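Putative phosphohydrolase (Shewanella amazonensis, PDB 3M1T) is of unknown function but, as a putative phosphohydrolase built around a helical HDOD domain, probably takes part in signal transduction. Local coordinates at residues L48-A56 with L82-G93; V113-L124 with M217-A225. All coordinates share one frame; numbering follows the deposited sequence.

Contact 1. Residues L48-A56 with L82-G93; sequences LSARVLRLA and LRTLVIASAVVG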
loop_
_atom_site.group_PDB
_atom_site.type_symbol
_atom_site.label_atom_id
_atom_site.label_comp_id
_atom_site.label_asym_id
_atom_site.label_seq_id
_atom_site.Cartn_x
_atom_site.Cartn_y
_atom_site.Cartn_z
ATOM N N LEU A 48 -19.187 3.853 1.284
ATOM C CA LEU A 48 -18.015 3.282 0.654
ATOM C C LEU A 48 -18.086 3.421 -0.876
ATOM O O LEU A 48 -17.068 3.716 -1.513
ATOM C CB LEU A 48 -17.827 1.826 1.092
ATOM C CG LEU A 48 -16.576 1.113 0.616
ATOM C CD1 LEU A 48 -16.186 0.040 1.680
ATOM C CD2 LEU A 48 -16.842 0.503 -0.754
ATOM N N SER A 49 -19.261 3.205 -1.473
ATOM C CA SER A 49 -19.425 3.395 -2.938
ATOM C C SER A 49 -19.068 4.827 -3.392
ATOM O O SER A 49 -18.413 5.001 -4.428
ATOM C CB SER A 49 -20.852 3.100 -3.393
ATOM O OG SER A 49 -21.130 1.709 -3.267
ATOM N N ALA A 50 -19.518 5.819 -2.630
ATOM C CA ALA A 50 -19.207 7.221 -2.917
ATOM C C ALA A 50 -17.708 7.441 -2.883
ATOM O O ALA A 50 -17.172 8.170 -3.722
ATOM C CB ALA A 50 -19.897 8.169 -1.943
ATOM N N ARG A 51 -17.038 6.822 -1.912
ATOM C CA ARG A 51 -15.579 6.934 -1.796
ATOM C C ARG A 51 -14.907 6.303 -3.005
ATOM O O ARG A 51 -13.942 6.853 -3.538
ATOM C CB ARG A 51 -15.078 6.293 -0.497
ATOM C CG ARG A 51 -13.561 6.443 -0.283
ATOM C CD ARG A 51 -13.075 5.722 0.980
ATOM N NE ARG A 51 -13.920 6.106 2.111
ATOM C CZ ARG A 51 -14.597 5.275 2.910
ATOM N NH1 ARG A 51 -14.560 3.922 2.796
ATOM N NH2 ARG A 51 -15.335 5.829 3.861
ATOM N N VAL A 52 -15.396 5.137 -3.434
ATOM C CA VAL A 52 -14.865 4.477 -4.636
ATOM C C VAL A 52 -14.960 5.413 -5.840
ATOM O O VAL A 52 -13.992 5.593 -6.604
ATOM C CB VAL A 52 -15.591 3.139 -4.914
ATOM C CG1 VAL A 52 -15.201 2.548 -6.235
ATOM C CG2 VAL A 52 -15.294 2.180 -3.788
ATOM N N LEU A 53 -16.121 6.028 -6.006
ATOM C CA LEU A 53 -16.311 6.894 -7.158
ATOM C C LEU A 53 -15.461 8.172 -7.098
ATOM O O LEU A 53 -14.980 8.640 -8.132
ATOM C CB LEU A 53 -17.796 7.235 -7.327
ATOM C CG LEU A 53 -18.679 6.073 -7.791
ATOM C CD1 LEU A 53 -20.154 6.502 -7.832
ATOM C CD2 LEU A 53 -18.240 5.524 -9.157
ATOM N N ARG A 54 -15.247 8.732 -5.910
ATOM C CA ARG A 54 -14.322 9.865 -5.784
ATOM C C ARG A 54 -12.906 9.504 -6.195
ATOM O O ARG A 54 -12.202 10.315 -6.826
ATOM C CB ARG A 54 -14.286 10.375 -4.349
ATOM C CG ARG A 54 -15.559 11.139 -3.944
ATOM C CD ARG A 54 -15.318 12.026 -2.744
ATOM N NE ARG A 54 -14.945 11.292 -1.526
ATOM C CZ ARG A 54 -15.805 10.611 -0.752
ATOM N NH1 ARG A 54 -17.080 10.531 -1.072
ATOM N NH2 ARG A 54 -15.385 10.022 0.363
ATOM N N LEU A 55 -12.475 8.304 -5.812
ATOM C CA LEU A 55 -11.161 7.815 -6.247
ATOM C C LEU A 55 -11.149 7.598 -7.747
ATOM O O LEU A 55 -10.159 7.931 -8.405
ATOM C CB LEU A 55 -10.775 6.518 -5.539
ATOM C CG LEU A 55 -10.506 6.657 -4.037
ATOM C CD1 LEU A 55 -10.102 5.301 -3.466
ATOM C CD2 LEU A 55 -9.430 7.677 -3.728
ATOM N N ALA A 56 -12.239 7.079 -8.284
ATOM C CA ALA A 56 -12.334 6.800 -9.704
ATOM C C ALA A 56 -12.376 8.088 -10.523
ATOM O O ALA A 56 -11.995 8.071 -11.682
ATOM C CB ALA A 56 -13.549 5.976 -10.017
ATOM N N LEU A 82 -11.885 -1.446 -10.957
ATOM C CA LEU A 82 -12.938 -1.237 -9.935
ATOM C C LEU A 82 -12.607 -2.023 -8.663
ATOM O O LEU A 82 -12.654 -1.485 -7.575
ATOM C CB LEU A 82 -14.328 -1.642 -10.447
ATOM C CG LEU A 82 -15.509 -1.476 -9.477
ATOM C CD1 LEU A 82 -15.673 0.006 -9.163
ATOM C CD2 LEU A 82 -16.779 -2.081 -10.027
ATOM N N ARG A 83 -12.245 -3.293 -8.816
ATOM C CA ARG A 83 -11.920 -4.115 -7.644
ATOM C C ARG A 83 -10.843 -3.441 -6.829
ATOM O O ARG A 83 -10.921 -3.388 -5.610
ATOM C CB ARG A 83 -11.426 -5.504 -8.067
ATOM C CG ARG A 83 -12.454 -6.398 -8.675
ATOM C CD ARG A 83 -11.740 -7.669 -9.165
ATOM N NE ARG A 83 -12.578 -8.528 -9.980
ATOM C CZ ARG A 83 -13.380 -9.489 -9.519
ATOM N NH1 ARG A 83 -13.506 -9.717 -8.201
ATOM N NH2 ARG A 83 -14.051 -10.234 -10.384
ATOM N N THR A 84 -9.855 -2.929 -7.523
ATOM C CA THR A 84 -8.746 -2.340 -6.877
ATOM C C THR A 84 -9.155 -1.115 -6.044
ATOM O O THR A 84 -8.704 -0.957 -4.931
ATOM C CB THR A 84 -7.713 -2.066 -7.924
ATOM O OG1 THR A 84 -7.490 -3.303 -8.654
ATOM C CG2 THR A 84 -6.448 -1.565 -7.263
ATOM N N LEU A 85 -10.029 -0.275 -6.593
ATOM C CA LEU A 85 -10.541 0.903 -5.915
ATOM C C LEU A 85 -11.454 0.563 -4.749
ATOM O O LEU A 85 -11.466 1.280 -3.738
ATOM C CB LEU A 85 -11.233 1.862 -6.911
ATOM C CG LEU A 85 -10.322 2.469 -7.956
ATOM C CD1 LEU A 85 -11.167 3.403 -8.786
ATOM C CD2 LEU A 85 -9.081 3.193 -7.349
ATOM N N VAL A 86 -12.193 -0.537 -4.877
ATOM C CA VAL A 86 -13.020 -1.040 -3.751
ATOM C C VAL A 86 -12.114 -1.453 -2.616
ATOM O O VAL A 86 -12.340 -1.107 -1.489
ATOM C CB VAL A 86 -13.967 -2.196 -4.174
ATOM C CG1 VAL A 86 -14.666 -2.769 -2.950
ATOM C CG2 VAL A 86 -14.961 -1.691 -5.221
ATOM N N ILE A 87 -11.044 -2.203 -2.928
ATOM C CA ILE A 87 -10.112 -2.634 -1.902
ATOM C C ILE A 87 -9.550 -1.426 -1.210
ATOM O O ILE A 87 -9.503 -1.360 0.007
ATOM C CB ILE A 87 -9.001 -3.501 -2.504
ATOM C CG1 ILE A 87 -9.587 -4.830 -2.959
ATOM C CG2 ILE A 87 -7.847 -3.708 -1.453
ATOM C CD1 ILE A 87 -8.666 -5.619 -3.913
ATOM N N ALA A 88 -9.027 -0.469 -1.992
ATOM C CA ALA A 88 -8.498 0.758 -1.407
ATOM C C ALA A 88 -9.466 1.478 -0.497
ATOM O O ALA A 88 -9.117 1.864 0.645
ATOM C CB ALA A 88 -7.972 1.744 -2.548
ATOM N N SER A 89 -10.717 1.597 -0.956
ATOM C CA SER A 89 -11.735 2.346 -0.208
ATOM C C SER A 89 -12.096 1.611 1.081
ATOM O O SER A 89 -12.270 2.214 2.135
ATOM C CB SER A 89 -12.967 2.551 -1.063
ATOM O OG SER A 89 -12.616 3.318 -2.185
ATOM N N ALA A 90 -12.131 0.291 1.004
ATOM C CA ALA A 90 -12.420 -0.517 2.191
ATOM C C ALA A 90 -11.310 -0.406 3.245
ATOM O O ALA A 90 -11.579 -0.232 4.443
ATOM C CB ALA A 90 -12.669 -1.984 1.819
ATOM N N VAL A 91 -10.065 -0.534 2.798
ATOM C CA VAL A 91 -8.939 -0.417 3.676
ATOM C C VAL A 91 -8.876 0.974 4.346
ATOM O O VAL A 91 -8.713 1.064 5.568
ATOM C CB VAL A 91 -7.630 -0.762 2.925
ATOM C CG1 VAL A 91 -6.423 -0.415 3.777
ATOM C CG2 VAL A 91 -7.629 -2.271 2.485
ATOM N N VAL A 92 -9.030 2.023 3.559
ATOM C CA VAL A 92 -9.045 3.402 4.072
ATOM C C VAL A 92 -10.118 3.565 5.144
ATOM O O VAL A 92 -9.875 4.101 6.212
ATOM C CB VAL A 92 -9.231 4.439 2.915
ATOM C CG1 VAL A 92 -9.616 5.837 3.501
ATOM C CG2 VAL A 92 -7.952 4.490 2.013
ATOM N N GLY A 93 -11.306 3.004 4.903
ATOM C CA GLY A 93 -12.401 3.091 5.863
ATOM C C GLY A 93 -12.150 2.355 7.158
ATOM O O GLY A 93 -12.769 2.674 8.173
#
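Val-52 and Ser-89 meet as reciprocal knobs into holes, joining helices 46-56 and 79-94 of the all-helical HDOD domain. The axes of the two segments pass 8.9 Å apart with 121° between their directions, close enough that small or beta-branched residues suit the centre. Following Val-52 outward, CB lies 4.0 Å from Ser-89 OG. From there CG1, set anti to the backbone N (chi1 172°), reaches Leu-82 CD1 at 3.9 Å, the two side chains crossing at about a right angle, and also lies against Leu-85 CB. The other branch, CG2, presses on Ser-89 OG at 3.3 Å and packs beside Val-86 CG2. These four residues form its socket.

Ser-89 suits a buried helix face because its hydroxyl is paid for at home: OG donates to Leu-85 O at 2.8 Å, while Ser-89 N approaches that oxygen from the opposite face of its plane. With its hydrogen so committed, OG can lie against the methyls of Val-52 and Leu-55. Without the hydroxyl, as with an alanine here, Leu-85 O would probably lose its second donor and a small gap would open beside Val-52 CG2 and Leu-55 CD1. In one of its two modelled conformers Arg-51 lays its aliphatic chain along Ser-89, bends back at chi3 and donates a hydrogen bond from NH1 to Ser-89 O at 2.9 Å, from the face opposite Gly-93 N; the bond may not be constant. Near Leu-82 a bare alanine leaves room for leucine: Leu-85 CD1 rests 3.7 Å from Ala-56 CB.

Contact 2. Residues V113-L124 with M217-A225; sequences VAIICQELAKRL and MLAMAKQIA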
loop_
_atom_site.group_PDB
_atom_site.type_symbol
_atom_site.label_atom_id
_atom_site.label_comp_id
_atom_site.label_asym_id
_atom_site.label_seq_id
_atom_site.Cartn_x
_atom_site.Cartn_y
_atom_site.Cartn_z
ATOM N N VAL A 113 2.961 5.746 -3.859
ATOM C CA VAL A 113 3.693 4.490 -3.894
ATOM C C VAL A 113 2.935 3.441 -4.715
ATOM O O VAL A 113 3.516 2.749 -5.550
ATOM C CB VAL A 113 4.031 3.981 -2.475
ATOM C CG1 VAL A 113 4.520 2.507 -2.472
ATOM C CG2 VAL A 113 5.051 4.920 -1.770
ATOM N N ALA A 114 1.638 3.296 -4.470
ATOM C CA ALA A 114 0.820 2.343 -5.216
ATOM C C ALA A 114 0.825 2.571 -6.701
ATOM O O ALA A 114 0.948 1.640 -7.504
ATOM C CB ALA A 114 -0.638 2.336 -4.650
ATOM N N ILE A 115 0.710 3.842 -7.105
ATOM C CA ILE A 115 0.736 4.180 -8.535
ATOM C C ILE A 115 2.070 3.825 -9.191
ATOM O O ILE A 115 2.135 3.267 -10.322
ATOM C CB ILE A 115 0.383 5.698 -8.734
ATOM C CG1 ILE A 115 -1.091 5.952 -8.419
ATOM C CG2 ILE A 115 0.816 6.178 -10.148
ATOM C CD1 ILE A 115 -1.385 7.468 -8.274
ATOM N N ILE A 116 3.142 4.133 -8.478
ATOM C CA ILE A 116 4.482 3.794 -8.930
ATOM C C ILE A 116 4.645 2.280 -9.050
ATOM O O ILE A 116 5.074 1.763 -10.080
ATOM C CB ILE A 116 5.596 4.404 -8.040
ATOM C CG1 ILE A 116 5.569 5.938 -8.066
ATOM C CG2 ILE A 116 7.008 3.877 -8.487
ATOM C CD1 ILE A 116 6.286 6.558 -6.864
ATOM N N CYS A 117 4.218 1.534 -8.018
ATOM C CA CYS A 117 4.326 0.081 -8.091
ATOM C C CYS A 117 3.580 -0.520 -9.313
ATOM O O CYS A 117 4.031 -1.445 -9.960
ATOM C CB CYS A 117 3.725 -0.539 -6.826
ATOM S SG CYS A 117 4.732 -0.386 -5.356
ATOM N N GLN A 118 2.388 -0.019 -9.576
ATOM C CA GLN A 118 1.602 -0.468 -10.702
ATOM C C GLN A 118 2.350 -0.340 -12.036
ATOM O O GLN A 118 2.263 -1.218 -12.902
ATOM C CB GLN A 118 0.292 0.327 -10.737
ATOM C CG GLN A 118 -0.762 -0.243 -11.638
ATOM C CD GLN A 118 -2.102 0.466 -11.477
ATOM O OE1 GLN A 118 -2.192 1.689 -11.618
ATOM N NE2 GLN A 118 -3.157 -0.310 -11.181
ATOM N N GLU A 119 3.052 0.782 -12.210
ATOM C CA GLU A 119 3.865 1.028 -13.387
ATOM C C GLU A 119 5.056 0.062 -13.436
ATOM O O GLU A 119 5.389 -0.476 -14.485
ATOM C CB GLU A 119 4.395 2.463 -13.365
ATOM C CG GLU A 119 5.315 2.808 -14.530
ATOM C CD GLU A 119 4.684 2.633 -15.910
ATOM O OE1 GLU A 119 3.435 2.788 -16.034
ATOM O OE2 GLU A 119 5.458 2.406 -16.869
ATOM N N LEU A 120 5.698 -0.143 -12.293
ATOM C CA LEU A 120 6.803 -1.113 -12.250
ATOM C C LEU A 120 6.328 -2.509 -12.658
ATOM O O LEU A 120 7.020 -3.218 -13.384
ATOM C CB LEU A 120 7.450 -1.161 -10.858
ATOM C CG LEU A 120 7.990 0.148 -10.315
ATOM C CD1 LEU A 120 8.600 0.001 -8.918
ATOM C CD2 LEU A 120 8.998 0.811 -11.277
ATOM N N ALA A 121 5.153 -2.915 -12.156
ATOM C CA ALA A 121 4.579 -4.222 -12.492
ATOM C C ALA A 121 4.322 -4.391 -13.987
ATOM O O ALA A 121 4.540 -5.457 -14.585
ATOM C CB ALA A 121 3.246 -4.432 -11.720
ATOM N N LYS A 122 3.817 -3.327 -14.593
ATOM C CA LYS A 122 3.594 -3.326 -16.034
ATOM C C LYS A 122 4.875 -3.639 -16.762
ATOM O O LYS A 122 4.887 -4.446 -17.708
ATOM C CB LYS A 122 3.060 -1.983 -16.475
ATOM C CG LYS A 122 1.567 -1.855 -16.240
ATOM C CD LYS A 122 1.045 -0.472 -16.559
ATOM C CE LYS A 122 -0.301 -0.228 -15.856
ATOM N NZ LYS A 122 -0.969 0.968 -16.445
ATOM N N ARG A 123 5.963 -2.999 -16.320
ATOM C CA ARG A 123 7.283 -3.222 -16.893
ATOM C C ARG A 123 7.884 -4.595 -16.627
ATOM O O ARG A 123 8.592 -5.142 -17.483
ATOM C CB ARG A 123 8.240 -2.115 -16.427
ATOM C CG ARG A 123 7.913 -0.748 -17.086
ATOM C CD ARG A 123 8.514 0.462 -16.370
ATOM N NE ARG A 123 8.148 1.641 -17.133
ATOM C CZ ARG A 123 8.830 2.181 -18.136
ATOM N NH1 ARG A 123 10.018 1.707 -18.489
ATOM N NH2 ARG A 123 8.313 3.213 -18.799
ATOM N N LEU A 124 7.621 -5.135 -15.444
ATOM C CA LEU A 124 8.111 -6.448 -15.068
ATOM C C LEU A 124 7.223 -7.576 -15.614
ATOM O O LEU A 124 7.602 -8.738 -15.558
ATOM C CB LEU A 124 8.165 -6.562 -13.533
ATOM C CG LEU A 124 9.152 -5.631 -12.831
ATOM C CD1 LEU A 124 8.882 -5.506 -11.337
ATOM C CD2 LEU A 124 10.646 -6.050 -13.098
HETATM N N MSE A 217 9.564 -4.066 -5.720
HETATM C CA MSE A 217 8.760 -2.918 -6.224
HETATM C C MSE A 217 8.486 -1.926 -5.120
HETATM O O MSE A 217 8.587 -0.683 -5.321
HETATM C CB MSE A 217 7.419 -3.378 -6.837
HETATM C CG MSE A 217 7.559 -4.078 -8.189
HETATM SE SE MSE A 217 5.889 -4.617 -8.882
HETATM C CE MSE A 217 6.022 -6.542 -8.711
ATOM N N LEU A 218 8.041 -2.409 -3.940
ATOM C CA LEU A 218 7.792 -1.517 -2.830
ATOM C C LEU A 218 9.048 -0.737 -2.466
ATOM O O LEU A 218 9.014 0.502 -2.277
ATOM C CB LEU A 218 7.252 -2.206 -1.576
ATOM C CG LEU A 218 5.811 -2.611 -1.569
ATOM C CD1 LEU A 218 5.600 -3.388 -0.245
ATOM C CD2 LEU A 218 4.882 -1.378 -1.718
ATOM N N ALA A 219 10.161 -1.441 -2.373
ATOM C CA ALA A 219 11.418 -0.766 -1.974
ATOM C C ALA A 219 11.752 0.384 -2.938
ATOM O O ALA A 219 12.085 1.512 -2.510
ATOM C CB ALA A 219 12.540 -1.763 -1.903
HETATM N N MSE A 220 11.644 0.090 -4.223
HETATM C CA MSE A 220 11.933 1.050 -5.280
HETATM C C MSE A 220 10.951 2.222 -5.262
HETATM O O MSE A 220 11.330 3.402 -5.229
HETATM C CB MSE A 220 11.966 0.352 -6.623
HETATM C CG MSE A 220 12.124 1.315 -7.790
HETATM SE SE MSE A 220 12.959 0.389 -9.268
HETATM C CE MSE A 220 13.421 1.979 -10.349
ATOM N N ALA A 221 9.656 1.889 -5.192
ATOM C CA ALA A 221 8.569 2.873 -5.236
ATOM C C ALA A 221 8.643 3.801 -4.015
ATOM O O ALA A 221 8.438 5.019 -4.121
ATOM C CB ALA A 221 7.211 2.147 -5.323
ATOM N N LYS A 222 8.945 3.236 -2.837
ATOM C CA LYS A 222 9.074 4.049 -1.630
ATOM C C LYS A 222 10.187 5.089 -1.712
ATOM O O LYS A 222 10.020 6.207 -1.259
ATOM C CB LYS A 222 9.302 3.175 -0.402
ATOM C CG LYS A 222 8.088 2.382 0.014
ATOM C CD LYS A 222 8.434 1.419 1.120
ATOM C CE LYS A 222 8.759 2.106 2.446
ATOM N NZ LYS A 222 9.308 1.146 3.450
ATOM N N GLN A 223 11.314 4.649 -2.249
ATOM C CA GLN A 223 12.483 5.525 -2.411
ATOM C C GLN A 223 12.186 6.606 -3.424
ATOM O O GLN A 223 12.532 7.782 -3.196
ATOM C CB GLN A 223 13.716 4.705 -2.752
ATOM C CG GLN A 223 15.024 5.588 -2.680
ATOM C CD GLN A 223 16.322 4.840 -2.627
ATOM O OE1 GLN A 223 16.361 3.628 -2.427
ATOM N NE2 GLN A 223 17.456 5.577 -2.857
ATOM N N ILE A 224 11.488 6.267 -4.499
ATOM C CA ILE A 224 11.130 7.229 -5.536
ATOM C C ILE A 224 10.210 8.279 -4.945
ATOM O O ILE A 224 10.400 9.493 -5.118
ATOM C CB ILE A 224 10.440 6.525 -6.730
ATOM C CG1 ILE A 224 11.433 5.595 -7.493
ATOM C CG2 ILE A 224 9.772 7.526 -7.638
ATOM C CD1 ILE A 224 10.767 4.753 -8.594
ATOM N N ALA A 225 9.212 7.803 -4.186
ATOM C CA ALA A 225 8.236 8.718 -3.599
ATOM C C ALA A 225 8.917 9.623 -2.585
ATOM O O ALA A 225 8.602 10.803 -2.527
ATOM C CB ALA A 225 7.072 7.951 -2.939
#
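The carbonyl oxygen of Val-113 accepts the amide of Cys-117, N to O 2.8 Å, and Ala-221 CB of the facing helix leans on this same oxygen at 3.8 Å. Such an approach of backbone to backbone needs a short side chain, and alanine supplies it. Here helix 103-124 of the HDOD domain packs on helix 213-227 by knobs into holes, the axes of segments 113-124 and 217-225 passing 8.6 Å apart with 130° between their directions. Ala-221 CB sits between Cys-117 SG, 3.5 Å away, and Ile-116 CG2.

Val-113 is one knob. Its CG1 meets Ala-221 CB and Leu-218 CD2, and CG2 abuts Ala-225 CB at 3.8 Å. Lys-222 lends only aliphatic carbon to this socket, since its NZ is turned to Gln-202.

Met-217, like Met-220 present as selenomethionine, is the reverse knob, held among Cys-117, Leu-120, Ala-121 and Leu-124. With CG opposite the carbonyl carbon (chi1 -73°), the chain runs out to Leu-124, whose CD1 meets CG at 3.7 Å, the two side chains tip to tip. The chain, a selenoether here, then bends at chi3, and SE settles 3.9 Å from Ala-121 CB. Leu-120 CD1 reaches over to Met-220 CG, and Ile-116 CD1 touches Ile-224 CG2 at 3.7 Å as these isoleucines cross at a slant.

Methyls, methylenes, sulfur and selenium thus do nearly all the touching and no hydrogen bond crosses, which suggests that fit and exclusion of water mainly hold the helices together, the amides from Cys-117 and Ala-221 onward bonding within their own helix.

From the N terminus, contact 1 comes first: residues 48-56 are rejoined by 82-93 after 25 residues that include helix 70-77 and an unmodelled stretch. Helix 103-124 follows directly and opens contact 2, in which residues 113-124 meet 217-225, on helix 213-227, only after 92 further, largely helical residues. The two closures lie in series and neither nest nor cross. The centres of contact 1 and contact 2 are about 20 Å apart, and the nearest atoms of contact 1 and contact 2 about 5 Å, without touching. Helix 128-137 bridges them: Phe-132 is touched both by Thr-84 and by Ala-114. Contact 1 thus ties together early helices, whereas contact 2 brings a late helix onto the middle of the chain.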